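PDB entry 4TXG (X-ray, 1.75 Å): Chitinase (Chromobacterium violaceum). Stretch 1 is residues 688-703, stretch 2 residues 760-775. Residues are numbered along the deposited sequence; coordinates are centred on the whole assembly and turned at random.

Stretch 1, residues 688-703: TLPGGTEFQFDVPTSA
Stretch 2 (760-775) YLPISGPSHYTVGLNG

A beta bulge can add a contact that regular pairing lacks, and in this chitinase the extra residue is put to work. Between Gln696 and Asp698 the register slips by one: His768, with phi/psi of 63/56, is the additional residue, and its CA-to-CB bond points toward the partner strand, with chi1 -51° (m) and chi2 149°. There His768 ND1 donates to Asp698 OD2 at 2.8 Å, the carboxylate lying at the edge of the imidazole, near its plane, where a ring nitrogen can donate. Asp698 adopts chi1 -73° (m) and chi2 -25°.

Around this irregularity the pairing is classical. Strands 694-700 and 767-773 run antiparallel, their axes at 167° and 4.7 Å apart at closest approach. Glu694 N donates to Gly772 O (3.0 Å) and Gly772 N returns to Glu694 O (2.6 Å); two residues on, Gln696 N to Thr770 O (3.0 Å) and Thr770 N to Gln696 O (2.9 Å) repeat the pattern. Past the bulge, Asp698 N reaches Ser767 O at 2.8 Å, whereas the return bond from Ser767 N to Asp698 O is weak at 3.3 Å. CA-CA separations are 4.7 Å for Glu694-Gly772, 4.8 Å for the non-hydrogen-bonded pair Phe695-Val771, 5.2 Å for Gln696-Thr770 and 5.4 Å for Asp698-Ser767.

The alternation of strands sorts side chains by polarity. Glu694, Gln696, Asp698, Ser767 and Thr770 share one partly exposed face. Extended Glu694 (chi1 and chi2 t) receives Gln696 NE2 (m, t) on OE2 at 2.9 Å, a bond within the strand, while a water joins Gln696 OE1 (3.1 Å) to Thr770 OG1 (2.8 Å; chi1 p). Another links Asp698 O and Ser767 OG, each 2.7 Å from the water oxygen.

Phe695 and Val771 occupy the other face, buried: Val771 CG2 (chi1 t) meets the edge of the Phe695 ring (m, chi2 -70°) 3.9 Å from CD1. Near the bulge, the CA-to-CB bond of Phe697 points toward the partner (chi1 46°, p; chi2 89°), setting CB over one face of the Tyr769 ring (m, chi2 89°), 3.4 Å from CD2; the two rings lie obliquely, planes at 43°. Pro766, entered through a cis peptide, brings CB within 3.7 Å of Phe697 CD1.

Turns flank strand 694-700 at both ends. A type II turn from Pro690 to Thr693 suits Gly692, whose phi/psi of 92/-12 would jam a CB against the preceding carbonyl. Thr693 OG1 (chi1 m) donates to Pro690 O at 2.6 Å, bracing the turn from within, and Pro690 CD packs on Leu773 CD1 (t, p) at 3.4 Å. At the far end a type I turn, Pro700 to Ala703, presents Ser702 (p), whose OG donates to Pro762 O at 2.9 Å. Ile763 (p, t) packs beside it, its CB 3.6 Å from Pro700 CG and its CG2 3.5 Å from Ala703 CB. The two stretches bury 991 Å² between them, both sides summed.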

# COMPACT_ATOMS: atom_id res chain seq x y z
N THR A 688 6.47 -31.38 27.69
CA THR A 688 7.02 -31.99 26.49
C THR A 688 5.89 -32.18 25.48
O THR A 688 4.85 -32.72 25.82
CB THR A 688 7.68 -33.36 26.80
OG1 THR A 688 8.69 -33.20 27.80
CG2 THR A 688 8.30 -33.95 25.54
N LEU A 689 6.08 -31.73 24.25
CA LEU A 689 5.11 -32.03 23.20
C LEU A 689 5.46 -33.38 22.61
O LEU A 689 6.54 -33.55 22.05
CB LEU A 689 5.12 -30.95 22.11
CG LEU A 689 5.01 -29.50 22.58
CD1 LEU A 689 5.07 -28.56 21.37
CD2 LEU A 689 3.74 -29.28 23.38
N PRO A 690 4.55 -34.36 22.75
CA PRO A 690 4.83 -35.72 22.28
C PRO A 690 4.87 -35.79 20.76
O PRO A 690 4.28 -34.95 20.09
CB PRO A 690 3.65 -36.54 22.81
CG PRO A 690 2.95 -35.67 23.78
CD PRO A 690 3.24 -34.26 23.40
N GLY A 691 5.53 -36.82 20.23
CA GLY A 691 5.46 -37.07 18.80
C GLY A 691 4.01 -37.21 18.39
O GLY A 691 3.19 -37.70 19.17
N GLY A 692 3.68 -36.77 17.19
CA GLY A 692 2.30 -36.78 16.75
C GLY A 692 1.55 -35.49 17.05
O GLY A 692 0.44 -35.29 16.54
N THR A 693 2.13 -34.62 17.87
CA THR A 693 1.53 -33.31 18.13
C THR A 693 1.33 -32.56 16.81
O THR A 693 2.25 -32.51 15.99
CB THR A 693 2.40 -32.47 19.11
OG1 THR A 693 2.43 -33.12 20.40
CG2 THR A 693 1.83 -31.07 19.28
N GLU A 694 0.14 -32.00 16.59
CA GLU A 694 -0.17 -31.39 15.29
C GLU A 694 -0.18 -29.87 15.33
O GLU A 694 -0.85 -29.27 16.17
CB GLU A 694 -1.52 -31.89 14.76
CG GLU A 694 -1.86 -31.32 13.39
CD GLU A 694 -3.18 -31.85 12.85
OE1 GLU A 694 -3.95 -32.43 13.64
OE2 GLU A 694 -3.43 -31.68 11.64
N PHE A 695 0.56 -29.26 14.42
CA PHE A 695 0.55 -27.81 14.31
C PHE A 695 -0.22 -27.45 13.04
O PHE A 695 0.04 -28.03 11.99
CB PHE A 695 1.97 -27.25 14.25
CG PHE A 695 2.87 -27.75 15.36
CD1 PHE A 695 2.66 -27.36 16.67
CD2 PHE A 695 3.93 -28.60 15.07
CE1 PHE A 695 3.49 -27.82 17.69
CE2 PHE A 695 4.77 -29.06 16.09
CZ PHE A 695 4.54 -28.66 17.40
N GLN A 696 -1.16 -26.51 13.15
CA GLN A 696 -1.84 -26.00 11.96
C GLN A 696 -1.74 -24.48 11.92
O GLN A 696 -1.59 -23.83 12.95
CB GLN A 696 -3.31 -26.40 11.94
CG GLN A 696 -3.56 -27.89 11.75
CD GLN A 696 -5.03 -28.20 11.51
OE1 GLN A 696 -5.87 -27.30 11.42
NE2 GLN A 696 -5.35 -29.48 11.39
N PHE A 697 -1.81 -23.92 10.71
CA PHE A 697 -1.86 -22.47 10.57
C PHE A 697 -2.40 -22.12 9.19
O PHE A 697 -2.41 -22.95 8.28
CB PHE A 697 -0.48 -21.83 10.79
CG PHE A 697 0.65 -22.52 10.07
CD1 PHE A 697 1.00 -22.15 8.77
CD2 PHE A 697 1.39 -23.51 10.70
CE1 PHE A 697 2.05 -22.77 8.11
CE2 PHE A 697 2.44 -24.14 10.04
CZ PHE A 697 2.77 -23.77 8.74
N ASP A 698 -2.88 -20.88 9.07
CA ASP A 698 -3.41 -20.38 7.80
C ASP A 698 -2.32 -19.74 6.96
O ASP A 698 -1.60 -18.86 7.42
CB ASP A 698 -4.52 -19.35 8.05
CG ASP A 698 -5.81 -19.98 8.54
OD1 ASP A 698 -6.05 -21.18 8.25
OD2 ASP A 698 -6.59 -19.26 9.19
N VAL A 699 -2.21 -20.19 5.71
CA VAL A 699 -1.35 -19.57 4.72
C VAL A 699 -2.25 -18.83 3.74
O VAL A 699 -3.23 -19.40 3.25
CB VAL A 699 -0.49 -20.63 4.00
CG1 VAL A 699 0.40 -20.00 2.93
CG2 VAL A 699 0.36 -21.37 5.04
N PRO A 700 -1.95 -17.55 3.45
CA PRO A 700 -2.86 -16.84 2.53
C PRO A 700 -2.84 -17.47 1.14
O PRO A 700 -1.84 -18.07 0.74
CB PRO A 700 -2.30 -15.42 2.50
CG PRO A 700 -0.83 -15.58 2.84
CD PRO A 700 -0.79 -16.73 3.84
N THR A 701 -3.95 -17.34 0.43
CA THR A 701 -4.10 -17.95 -0.89
C THR A 701 -3.32 -17.22 -1.99
O THR A 701 -3.46 -17.54 -3.16
CB THR A 701 -5.58 -17.98 -1.29
OG1 THR A 701 -6.15 -16.68 -1.09
CG2 THR A 701 -6.35 -19.03 -0.46
N SER A 702 -2.53 -16.22 -1.60
CA SER A 702 -1.58 -15.61 -2.53
C SER A 702 -0.58 -16.66 -3.03
O SER A 702 -0.09 -16.56 -4.16
CB SER A 702 -0.85 -14.43 -1.86
OG SER A 702 -0.23 -14.84 -0.63
N ALA A 703 -0.30 -17.67 -2.21
CA ALA A 703 0.55 -18.79 -2.63
C ALA A 703 -0.33 -19.96 -3.01
O ALA A 703 -1.35 -20.21 -2.36
CB ALA A 703 1.52 -19.20 -1.53
N TYR A 760 5.50 -21.05 -3.52
CA TYR A 760 5.86 -20.54 -4.84
C TYR A 760 5.53 -19.09 -5.15
O TYR A 760 6.06 -18.53 -6.11
CB TYR A 760 5.25 -21.44 -5.91
CG TYR A 760 5.98 -22.75 -5.92
CD1 TYR A 760 7.21 -22.87 -6.56
CD2 TYR A 760 5.48 -23.86 -5.24
CE1 TYR A 760 7.90 -24.05 -6.55
CE2 TYR A 760 6.18 -25.05 -5.23
CZ TYR A 760 7.39 -25.14 -5.89
OH TYR A 760 8.10 -26.32 -5.90
N LEU A 761 4.67 -18.47 -4.34
CA LEU A 761 4.46 -17.02 -4.42
C LEU A 761 4.51 -16.44 -3.02
O LEU A 761 4.29 -17.16 -2.04
CB LEU A 761 3.14 -16.68 -5.11
CG LEU A 761 3.12 -16.83 -6.64
CD1 LEU A 761 1.69 -16.76 -7.19
CD2 LEU A 761 3.99 -15.78 -7.30
N PRO A 762 4.80 -15.13 -2.90
CA PRO A 762 4.97 -14.56 -1.56
C PRO A 762 3.75 -14.67 -0.65
O PRO A 762 2.60 -14.66 -1.13
CB PRO A 762 5.29 -13.09 -1.86
CG PRO A 762 6.01 -13.15 -3.20
CD PRO A 762 5.22 -14.19 -3.96
N ILE A 763 4.02 -14.77 0.65
CA ILE A 763 3.00 -14.72 1.69
C ILE A 763 3.44 -13.79 2.81
O ILE A 763 4.64 -13.53 2.98
CB ILE A 763 2.71 -16.12 2.31
CG1 ILE A 763 3.93 -16.58 3.11
CG2 ILE A 763 2.33 -17.14 1.22
CD1 ILE A 763 3.74 -17.91 3.83
N SER A 764 2.47 -13.27 3.55
CA SER A 764 2.73 -12.64 4.83
C SER A 764 2.21 -13.58 5.92
O SER A 764 1.58 -14.60 5.61
CB SER A 764 2.09 -11.25 4.94
OG SER A 764 0.67 -11.31 4.87
N GLY A 765 2.47 -13.25 7.17
CA GLY A 765 2.12 -14.14 8.26
C GLY A 765 3.14 -15.26 8.38
O GLY A 765 4.34 -15.00 8.43
N PRO A 766 2.68 -16.52 8.44
CA PRO A 766 1.30 -17.00 8.52
C PRO A 766 0.58 -16.54 9.79
O PRO A 766 1.12 -15.74 10.57
CB PRO A 766 1.46 -18.53 8.51
CG PRO A 766 2.80 -18.79 7.90
CD PRO A 766 3.65 -17.63 8.35
N SER A 767 -0.64 -17.03 10.00
CA SER A 767 -1.41 -16.64 11.17
C SER A 767 -2.39 -17.73 11.56
O SER A 767 -2.53 -18.73 10.85
CB SER A 767 -2.17 -15.33 10.91
OG SER A 767 -3.10 -15.51 9.86
N HIS A 768 -3.04 -17.54 12.70
CA HIS A 768 -4.10 -18.43 13.19
C HIS A 768 -3.57 -19.83 13.47
O HIS A 768 -4.08 -20.84 12.96
CB HIS A 768 -5.26 -18.47 12.19
CG HIS A 768 -5.74 -17.11 11.79
ND1 HIS A 768 -6.27 -16.84 10.55
CD2 HIS A 768 -5.73 -15.93 12.45
CE1 HIS A 768 -6.60 -15.56 10.47
NE2 HIS A 768 -6.27 -14.99 11.62
N TYR A 769 -2.55 -19.87 14.32
CA TYR A 769 -1.90 -21.12 14.70
C TYR A 769 -2.71 -21.91 15.71
O TYR A 769 -3.32 -21.35 16.62
CB TYR A 769 -0.51 -20.84 15.29
CG TYR A 769 0.48 -20.25 14.31
CD1 TYR A 769 0.58 -18.88 14.13
CD2 TYR A 769 1.32 -21.08 13.58
CE1 TYR A 769 1.49 -18.35 13.23
CE2 TYR A 769 2.22 -20.56 12.68
CZ TYR A 769 2.31 -19.20 12.52
OH TYR A 769 3.22 -18.68 11.62
N THR A 770 -2.71 -23.23 15.56
CA THR A 770 -3.20 -24.09 16.64
C THR A 770 -2.23 -25.22 16.91
O THR A 770 -1.47 -25.65 16.03
CB THR A 770 -4.59 -24.70 16.33
OG1 THR A 770 -4.56 -25.41 15.09
CG2 THR A 770 -5.67 -23.63 16.29
N VAL A 771 -2.27 -25.70 18.15
CA VAL A 771 -1.46 -26.84 18.55
C VAL A 771 -2.41 -27.95 19.00
O VAL A 771 -3.20 -27.75 19.92
CB VAL A 771 -0.48 -26.47 19.69
CG1 VAL A 771 0.32 -27.71 20.13
CG2 VAL A 771 0.45 -25.35 19.23
N GLY A 772 -2.33 -29.10 18.33
CA GLY A 772 -3.17 -30.23 18.66
C GLY A 772 -2.39 -31.18 19.54
O GLY A 772 -1.47 -31.87 19.09
N LEU A 773 -2.76 -31.21 20.82
CA LEU A 773 -1.96 -31.87 21.84
C LEU A 773 -2.82 -32.80 22.69
O LEU A 773 -3.73 -32.34 23.37
CB LEU A 773 -1.29 -30.81 22.72
CG LEU A 773 -0.58 -31.22 23.99
CD1 LEU A 773 0.54 -32.19 23.67
CD2 LEU A 773 -0.05 -29.99 24.70
N ASN A 774 -2.51 -34.09 22.65
CA ASN A 774 -3.26 -35.10 23.41
C ASN A 774 -4.78 -34.95 23.31
O ASN A 774 -5.48 -34.98 24.32
CB ASN A 774 -2.83 -35.08 24.87
CG ASN A 774 -1.39 -35.49 25.06
OD1 ASN A 774 -0.68 -34.95 25.91
ND2 ASN A 774 -0.94 -36.45 24.25
N GLY A 775 -5.29 -34.78 22.10
CA GLY A 775 -6.73 -34.75 21.88
C GLY A 775 -7.42 -33.40 22.01
O GLY A 775 -8.62 -33.29 21.75
O HOH W 1 -0.04 -34.72 20.99
O HOH W 2 -3.52 -28.02 15.33
O HOH W 3 -7.07 -26.04 13.94
O HOH W 4 -2.17 -16.22 7.41